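Local coordinates for DNA gyrase, B subunit, truncated (Myxococcus xanthus, PDB 3CWV), which probably catalyses the ATP-dependent breakage, passage and rejoining of double-stranded DNA, as a type II topoisomerase of the GyrB family, at residues 10-13 against 14-18; 126-130 against 131-135; 99-102 against 103-106. One frame throughout, in Å; residues are numbered along the deposited sequence.

In the fold
The three contacts show how local chemistry follows place in the fold. Contact 1 lies within the helix 11-17 and touches both of the others: its inner valines and Ile-11 pack against the valines of contact 3, while Glu-13, with Val-12 and the stem of Arg-16, meets the turn of contact 2. Contact 2 turns the hairpin of strands 121-128 and 131-139 at the rim of the eight-stranded sheet and is held by backbone bonds and polar side chains, partly at the surface. Contact 3, at the start of the helix 102-107, is buried and mostly apolar, with a serine and a water serving its backbone. The centres of contacts 1 and 3 are about 12 Å apart.

Contact 1. Residues 10-13 against 14-18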
loop_
_atom_site.group_PDB
_atom_site.type_symbol
_atom_site.label_atom_id
_atom_site.label_comp_id
_atom_site.label_asym_id
_atom_site.label_seq_id
_atom_site.Cartn_x
_atom_site.Cartn_y
_atom_site.Cartn_z
ATOM N N GLY A 10 6.822 6.085 28.167
ATOM C CA GLY A 10 7.345 6.851 27.077
ATOM C C GLY A 10 6.280 6.665 26.004
ATOM O O GLY A 10 5.153 7.140 26.154
ATOM N N ILE A 11 6.622 5.910 24.964
ATOM C CA ILE A 11 5.917 5.981 23.681
ATOM C C ILE A 11 4.503 5.415 23.730
ATOM O O ILE A 11 3.571 6.092 23.307
ATOM C CB ILE A 11 6.759 5.357 22.533
ATOM C CG1 ILE A 11 7.980 6.247 22.258
ATOM C CG2 ILE A 11 5.956 5.254 21.246
ATOM C CD1 ILE A 11 8.795 5.792 21.093
ATOM N N VAL A 12 4.322 4.228 24.315
ATOM C CA VAL A 12 2.983 3.624 24.364
ATOM C C VAL A 12 2.011 4.522 25.135
ATOM O O VAL A 12 0.860 4.702 24.737
ATOM C CB VAL A 12 3.025 2.239 25.018
ATOM C CG1 VAL A 12 1.617 1.738 25.341
ATOM C CG2 VAL A 12 3.798 1.259 24.100
ATOM N N GLU A 13 2.483 5.061 26.259
ATOM C CA GLU A 13 1.618 5.878 27.112
ATOM C C GLU A 13 1.302 7.226 26.485
ATOM O O GLU A 13 0.186 7.716 26.633
ATOM C CB GLU A 13 2.196 6.010 28.535
ATOM C CG GLU A 13 1.960 4.765 29.389
ATOM C CD GLU A 13 0.485 4.344 29.459
ATOM O OE1 GLU A 13 -0.399 5.220 29.592
ATOM O OE2 GLU A 13 0.203 3.128 29.397
ATOM N N ASN A 14 2.252 7.792 25.745
ATOM C CA ASN A 14 2.029 8.989 24.929
ATOM C C ASN A 14 0.969 8.777 23.872
ATOM O O ASN A 14 0.112 9.636 23.657
ATOM C CB ASN A 14 3.305 9.419 24.209
ATOM C CG ASN A 14 4.306 10.086 25.144
ATOM O OD1 ASN A 14 4.056 10.240 26.345
ATOM N ND2 ASN A 14 5.446 10.479 24.591
ATOM N N VAL A 15 1.025 7.636 23.196
ATOM C CA VAL A 15 0.001 7.310 22.196
ATOM C C VAL A 15 -1.363 7.108 22.851
ATOM O O VAL A 15 -2.377 7.596 22.340
ATOM C CB VAL A 15 0.394 6.047 21.374
ATOM C CG1 VAL A 15 -0.724 5.645 20.427
ATOM C CG2 VAL A 15 1.676 6.326 20.564
ATOM N N ARG A 16 -1.393 6.363 23.961
ATOM C CA ARG A 16 -2.674 6.084 24.638
ATOM C C ARG A 16 -3.299 7.358 25.226
ATOM O O ARG A 16 -4.512 7.409 25.417
ATOM C CB ARG A 16 -2.506 5.066 25.755
ATOM C CG ARG A 16 -2.167 3.650 25.212
ATOM C CD ARG A 16 -2.179 2.596 26.337
ATOM N NE ARG A 16 -3.489 2.425 26.985
ATOM C CZ ARG A 16 -4.445 1.574 26.639
ATOM N NH1 ARG A 16 -4.356 0.800 25.544
ATOM N NH2 ARG A 16 -5.563 1.549 27.370
ATOM N N LYS A 17 -2.467 8.345 25.529
ATOM C CA LYS A 17 -2.964 9.599 26.128
ATOM C C LYS A 17 -3.710 10.474 25.127
ATOM O O LYS A 17 -4.702 11.114 25.476
ATOM C CB LYS A 17 -1.829 10.378 26.770
ATOM C CG LYS A 17 -2.354 11.406 27.834
ATOM C CD LYS A 17 -1.396 12.533 28.014
ATOM C CE LYS A 17 -2.004 13.607 28.980
ATOM N NZ LYS A 17 -0.867 14.483 29.370
ATOM N N ARG A 18 -3.253 10.488 23.875
ATOM C CA ARG A 18 -3.920 11.259 22.816
ATOM C C ARG A 18 -4.046 10.433 21.522
ATOM O O ARG A 18 -3.414 10.746 20.528
ATOM C CB ARG A 18 -3.156 12.574 22.553
ATOM C CG ARG A 18 -2.812 13.326 23.830
ATOM C CD ARG A 18 -2.464 14.780 23.560
ATOM N NE ARG A 18 -3.677 15.592 23.454
ATOM C CZ ARG A 18 -3.679 16.910 23.314
ATOM N NH1 ARG A 18 -2.529 17.575 23.262
ATOM N NH2 ARG A 18 -4.833 17.554 23.231
HETATM O O HOH W 1 -3.451 4.269 29.277
#
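Glu-13 and Arg-16, three residues apart on the helix 11-17, run obliquely past each other, with the carboxylate and guanidinium planes turned 50° apart. The acid meets the aliphatic stem of the arginine, Glu-13 OE2 lying 3.9 Å from Arg-16 CD, and the charged atoms themselves stay beyond salt-bridge distance. A water spans the difference: it donates to Glu-13 OE1 at 3.2 Å and accepts from Arg-16 NE at 2.9 Å, sitting at the edge of the guanidinium and in its plane. The other polar atoms have partners elsewhere. Glu-13 OE2 is hydrogen-bonded to His-131, Arg-16 NH2 forms a salt bridge with Asp-160 and NH1 reaches the carbonyl of Ala-107, so that all three guanidinium nitrogens are engaged and the rotation of the group is probably fixed.

Beneath these ends runs a short alpha helix with Gly-10 as its N-cap. Its first turn is closed by Asn-14 N bonding to Gly-10 O at 3.0 Å, and the next by Val-15 N bonding to Ile-11 O. Asn-14 also lays its side chain beside the capping residue, CG being 3.2 Å from Gly-10 O.

Val-12 and Arg-16 lie side by side and point the same way. With CG1 of Val-12 opposite the backbone N (chi1 168°), this methyl comes within 4.0 Å of Arg-16 CD and flanks the arginine stem. Val-15 CG2 packs more loosely, 4.5 Å from Ile-11 CG2, and the Val-15 side chain goes on to touch Val-104 and Ala-107 of the helix 102-107.

Contact 2. Residues 126-130 against 131-135; sequences MGEHG and HPQGE
Gln-133 bends back over Glu-128, and each atom of its side chain finds something to rest on. CB lies 3.6 Å from Met-126 O. CG touches Glu-128 CG at 3.8 Å, and a bend at chi2 (-55°) then turns the amide over the glutamate, whose chain it crosses at about a right angle. The two flat groups are stacked with their planes only 2° apart; CD faces the carboxylate stem, and Gln-133 OE1 stands 3.8 Å from Glu-128 OE1. At the tip, NE2 donates to His-131 O at 3.0 Å, with the acceptor in the amide plane, which holds the amide flat against its neighbour. Glu-128 N grips His-131 O from the opposite face of the carbonyl, also at 3.0 Å, so that one oxygen serves both side chain and strand.

Backbone bonds frame this arrangement. Gln-133 N reaches Met-126 O at 2.8 Å in a nearly straight bond (175°), and His-131 N bonds to Glu-128 O. The imidazole of His-131, which Glu-13 holds at NE2, lies beside the turn, CD2 being 3.4 Å from His-129 O. His-129 and Gly-130 both have positive phi, as the corner residues of a type I' turn must. The whole is a two-residue beta hairpin, joining strand 121-128 to the edge strand 131-139 of the large mixed sheet.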
loop_
_atom_site.group_PDB
_atom_site.type_symbol
_atom_site.label_atom_id
_atom_site.label_comp_id
_atom_site.label_asym_id
_atom_site.label_seq_id
_atom_site.Cartn_x
_atom_site.Cartn_y
_atom_site.Cartn_z
ATOM N N MET A 126 3.121 -11.434 24.656
ATOM C CA MET A 126 1.745 -11.056 24.974
ATOM C C MET A 126 1.736 -9.566 25.252
ATOM O O MET A 126 2.741 -9.014 25.692
ATOM C CB MET A 126 1.211 -11.817 26.214
ATOM C CG MET A 126 1.112 -13.403 26.005
ATOM S SD MET A 126 0.256 -13.991 24.556
ATOM C CE MET A 126 -1.389 -13.421 24.930
ATOM N N GLY A 127 0.597 -8.921 24.993
ATOM C CA GLY A 127 0.472 -7.497 25.285
ATOM C C GLY A 127 -0.818 -7.261 26.075
ATOM O O GLY A 127 -1.821 -7.939 25.842
ATOM N N GLU A 128 -0.783 -6.328 27.032
ATOM C CA GLU A 128 -2.021 -5.890 27.708
ATOM C C GLU A 128 -2.022 -4.363 27.804
ATOM O O GLU A 128 -1.013 -3.766 28.193
ATOM C CB GLU A 128 -2.083 -6.491 29.129
ATOM C CG GLU A 128 -1.892 -8.023 29.163
ATOM C CD GLU A 128 -1.939 -8.611 30.573
ATOM O OE1 GLU A 128 -1.963 -7.844 31.569
ATOM O OE2 GLU A 128 -1.929 -9.852 30.686
ATOM N N HIS A 129 -3.133 -3.713 27.434
ATOM C CA HIS A 129 -3.249 -2.242 27.587
ATOM C C HIS A 129 -2.109 -1.512 26.894
ATOM O O HIS A 129 -1.660 -0.441 27.325
ATOM C CB HIS A 129 -3.304 -1.861 29.081
ATOM C CG HIS A 129 -4.179 -2.777 29.865
ATOM N ND1 HIS A 129 -5.502 -2.983 29.532
ATOM C CD2 HIS A 129 -3.912 -3.607 30.906
ATOM C CE1 HIS A 129 -6.013 -3.896 30.344
ATOM N NE2 HIS A 129 -5.075 -4.274 31.196
ATOM N N GLY A 130 -1.651 -2.117 25.802
ATOM C CA GLY A 130 -0.731 -1.483 24.903
ATOM C C GLY A 130 0.707 -1.859 25.094
ATOM O O GLY A 130 1.540 -1.447 24.294
ATOM N N HIS A 131 1.000 -2.607 26.167
ATOM C CA HIS A 131 2.378 -2.862 26.606
ATOM C C HIS A 131 2.759 -4.333 26.518
ATOM O O HIS A 131 2.008 -5.168 26.949
ATOM C CB HIS A 131 2.552 -2.492 28.100
ATOM C CG HIS A 131 2.463 -1.027 28.367
ATOM N ND1 HIS A 131 3.536 -0.186 28.209
ATOM C CD2 HIS A 131 1.420 -0.251 28.744
ATOM C CE1 HIS A 131 3.163 1.055 28.484
ATOM N NE2 HIS A 131 1.880 1.043 28.797
ATOM N N PRO A 132 3.977 -4.628 26.069
ATOM C CA PRO A 132 4.376 -6.042 26.085
ATOM C C PRO A 132 4.525 -6.532 27.520
ATOM O O PRO A 132 4.971 -5.795 28.401
ATOM C CB PRO A 132 5.743 -6.061 25.368
ATOM C CG PRO A 132 6.249 -4.655 25.402
ATOM C CD PRO A 132 5.049 -3.723 25.604
ATOM N N GLN A 133 4.115 -7.765 27.749
ATOM C CA GLN A 133 4.336 -8.406 29.029
ATOM C C GLN A 133 5.711 -9.076 29.040
ATOM O O GLN A 133 5.887 -10.171 28.502
ATOM C CB GLN A 133 3.210 -9.382 29.274
ATOM C CG GLN A 133 1.856 -8.676 29.250
ATOM C CD GLN A 133 1.831 -7.521 30.242
ATOM O OE1 GLN A 133 1.799 -7.745 31.451
ATOM N NE2 GLN A 133 1.898 -6.280 29.739
ATOM N N GLY A 134 6.692 -8.375 29.600
ATOM C CA GLY A 134 8.079 -8.873 29.651
ATOM C C GLY A 134 8.659 -8.959 28.253
ATOM O O GLY A 134 8.328 -8.151 27.395
ATOM N N GLU A 135 9.507 -9.952 28.000
ATOM C CA GLU A 135 10.069 -10.122 26.677
ATOM C C GLU A 135 9.561 -11.417 25.973
ATOM O O GLU A 135 10.131 -11.843 24.979
ATOM C CB GLU A 135 11.598 -10.094 26.749
ATOM C CG GLU A 135 12.177 -11.228 27.595
ATOM C CD GLU A 135 13.678 -11.154 27.693
ATOM O OE1 GLU A 135 14.327 -10.840 26.679
ATOM O OE2 GLU A 135 14.207 -11.402 28.791
HETATM O O HOH W 2 4.832 -11.883 26.769
#

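Contact 3. Residues 99-102 against 103-106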
loop_
_atom_site.group_PDB
_atom_site.type_symbol
_atom_site.label_atom_id
_atom_site.label_comp_id
_atom_site.label_asym_id
_atom_site.label_seq_id
_atom_site.Cartn_x
_atom_site.Cartn_y
_atom_site.Cartn_z
ATOM N N ASP A 99 10.384 2.090 11.756
ATOM C CA ASP A 99 9.826 3.314 11.181
ATOM C C ASP A 99 8.407 3.133 10.590
ATOM O O ASP A 99 8.104 3.619 9.494
ATOM C CB ASP A 99 10.757 3.906 10.120
ATOM C CG ASP A 99 10.481 5.414 9.858
ATOM O OD1 ASP A 99 9.995 6.103 10.766
ATOM O OD2 ASP A 99 10.760 5.880 8.736
ATOM N N SER A 100 7.562 2.397 11.294
ATOM C CA SER A 100 6.205 2.163 10.844
ATOM C C SER A 100 5.318 2.704 11.946
ATOM O O SER A 100 5.814 3.191 12.929
ATOM C CB SER A 100 5.934 0.670 10.646
ATOM O OG SER A 100 5.805 0.001 11.908
ATOM N N MET A 101 4.002 2.584 11.774
ATOM C CA MET A 101 3.054 2.932 12.802
ATOM C C MET A 101 2.607 1.670 13.546
ATOM O O MET A 101 1.583 1.669 14.235
ATOM C CB MET A 101 1.823 3.633 12.178
ATOM C CG MET A 101 2.161 4.925 11.370
ATOM S SD MET A 101 2.679 6.221 12.500
ATOM C CE MET A 101 1.098 6.751 13.163
ATOM N N LEU A 102 3.364 0.575 13.430
ATOM C CA LEU A 102 3.052 -0.597 14.252
ATOM C C LEU A 102 2.793 -0.338 15.745
ATOM O O LEU A 102 1.852 -0.911 16.325
ATOM C CB LEU A 102 4.149 -1.700 14.092
ATOM C CG LEU A 102 4.047 -2.940 14.976
ATOM C CD1 LEU A 102 2.755 -3.730 14.692
ATOM C CD2 LEU A 102 5.339 -3.826 14.799
ATOM N N VAL A 103 3.640 0.461 16.396
ATOM C CA VAL A 103 3.507 0.662 17.823
ATOM C C VAL A 103 2.169 1.355 18.160
ATOM O O VAL A 103 1.664 1.180 19.246
ATOM C CB VAL A 103 4.660 1.483 18.429
ATOM C CG1 VAL A 103 4.639 2.959 17.985
ATOM C CG2 VAL A 103 4.609 1.423 20.003
ATOM N N VAL A 104 1.614 2.104 17.213
ATOM C CA VAL A 104 0.286 2.728 17.458
ATOM C C VAL A 104 -0.801 1.661 17.537
ATOM O O VAL A 104 -1.629 1.696 18.427
ATOM C CB VAL A 104 -0.036 3.768 16.399
ATOM C CG1 VAL A 104 -1.438 4.439 16.665
ATOM C CG2 VAL A 104 1.041 4.821 16.406
ATOM N N SER A 105 -0.801 0.716 16.601
ATOM C CA SER A 105 -1.796 -0.353 16.620
ATOM C C SER A 105 -1.685 -1.151 17.900
ATOM O O SER A 105 -2.692 -1.492 18.516
ATOM C CB SER A 105 -1.677 -1.259 15.403
ATOM O OG SER A 105 -1.869 -0.503 14.228
ATOM N N LEU A 106 -0.459 -1.464 18.297
ATOM C CA LEU A 106 -0.237 -2.200 19.544
ATOM C C LEU A 106 -0.597 -1.356 20.763
ATOM O O LEU A 106 -1.300 -1.841 21.664
ATOM C CB LEU A 106 1.244 -2.615 19.673
ATOM C CG LEU A 106 1.779 -3.548 18.581
ATOM C CD1 LEU A 106 3.296 -3.821 18.818
ATOM C CD2 LEU A 106 0.985 -4.817 18.516
HETATM O O HOH W 3 6.186 1.243 15.134
#
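With CG of Leu-102 swung opposite its backbone N (chi1 175°) and that of Leu-106 opposite its carbonyl carbon (chi1 -62°), the two leucines meet at a slant one turn apart, Leu-102 CG lying 4.0 Å from Leu-106 CD1. Met-101 reaches its partner differently: bends at chi2 and chi3 curl the thioether back, so that it runs alongside Val-104 and its CE touches Val-104 CG2 at 3.8 Å.

The backbone beneath is a helix start with Met-101 at the N-cap. Ser-100 OG accepts from Leu-102 N at 2.9 Å (161°), an ST turn, and is also hydrogen-bonded to Gly-97 O. A water bonds to Ser-100 O and takes the N-H of Val-103 at 2.9 Å, giving this early amide of the first turn a partner. Met-101 O is shared weakly by Val-104 N and Ser-105 N, whereas Leu-106 N makes a good bond to Leu-102 O at 3.1 Å, nearly straight on to the oxygen.

Cutting Leu-102 back to an alanine is likely to open a gap beside Leu-106 and to leave Leu-38, Val-81 and Trp-96 without the side chain they pack on.

The segment probably belongs to the N-terminal GHKL-type ATPase domain, as in GyrB relatives. The helix 102-107 is wedged between neighbours: helix 28-47 meets Met-101 and Leu-102 and takes the Ser-105 hydroxyl at Leu-34 O, helix 75-82 touches both leucines, and helix 11-17 packs on the valines; strand 109-118 follows the helix 102-107 closely in the chain.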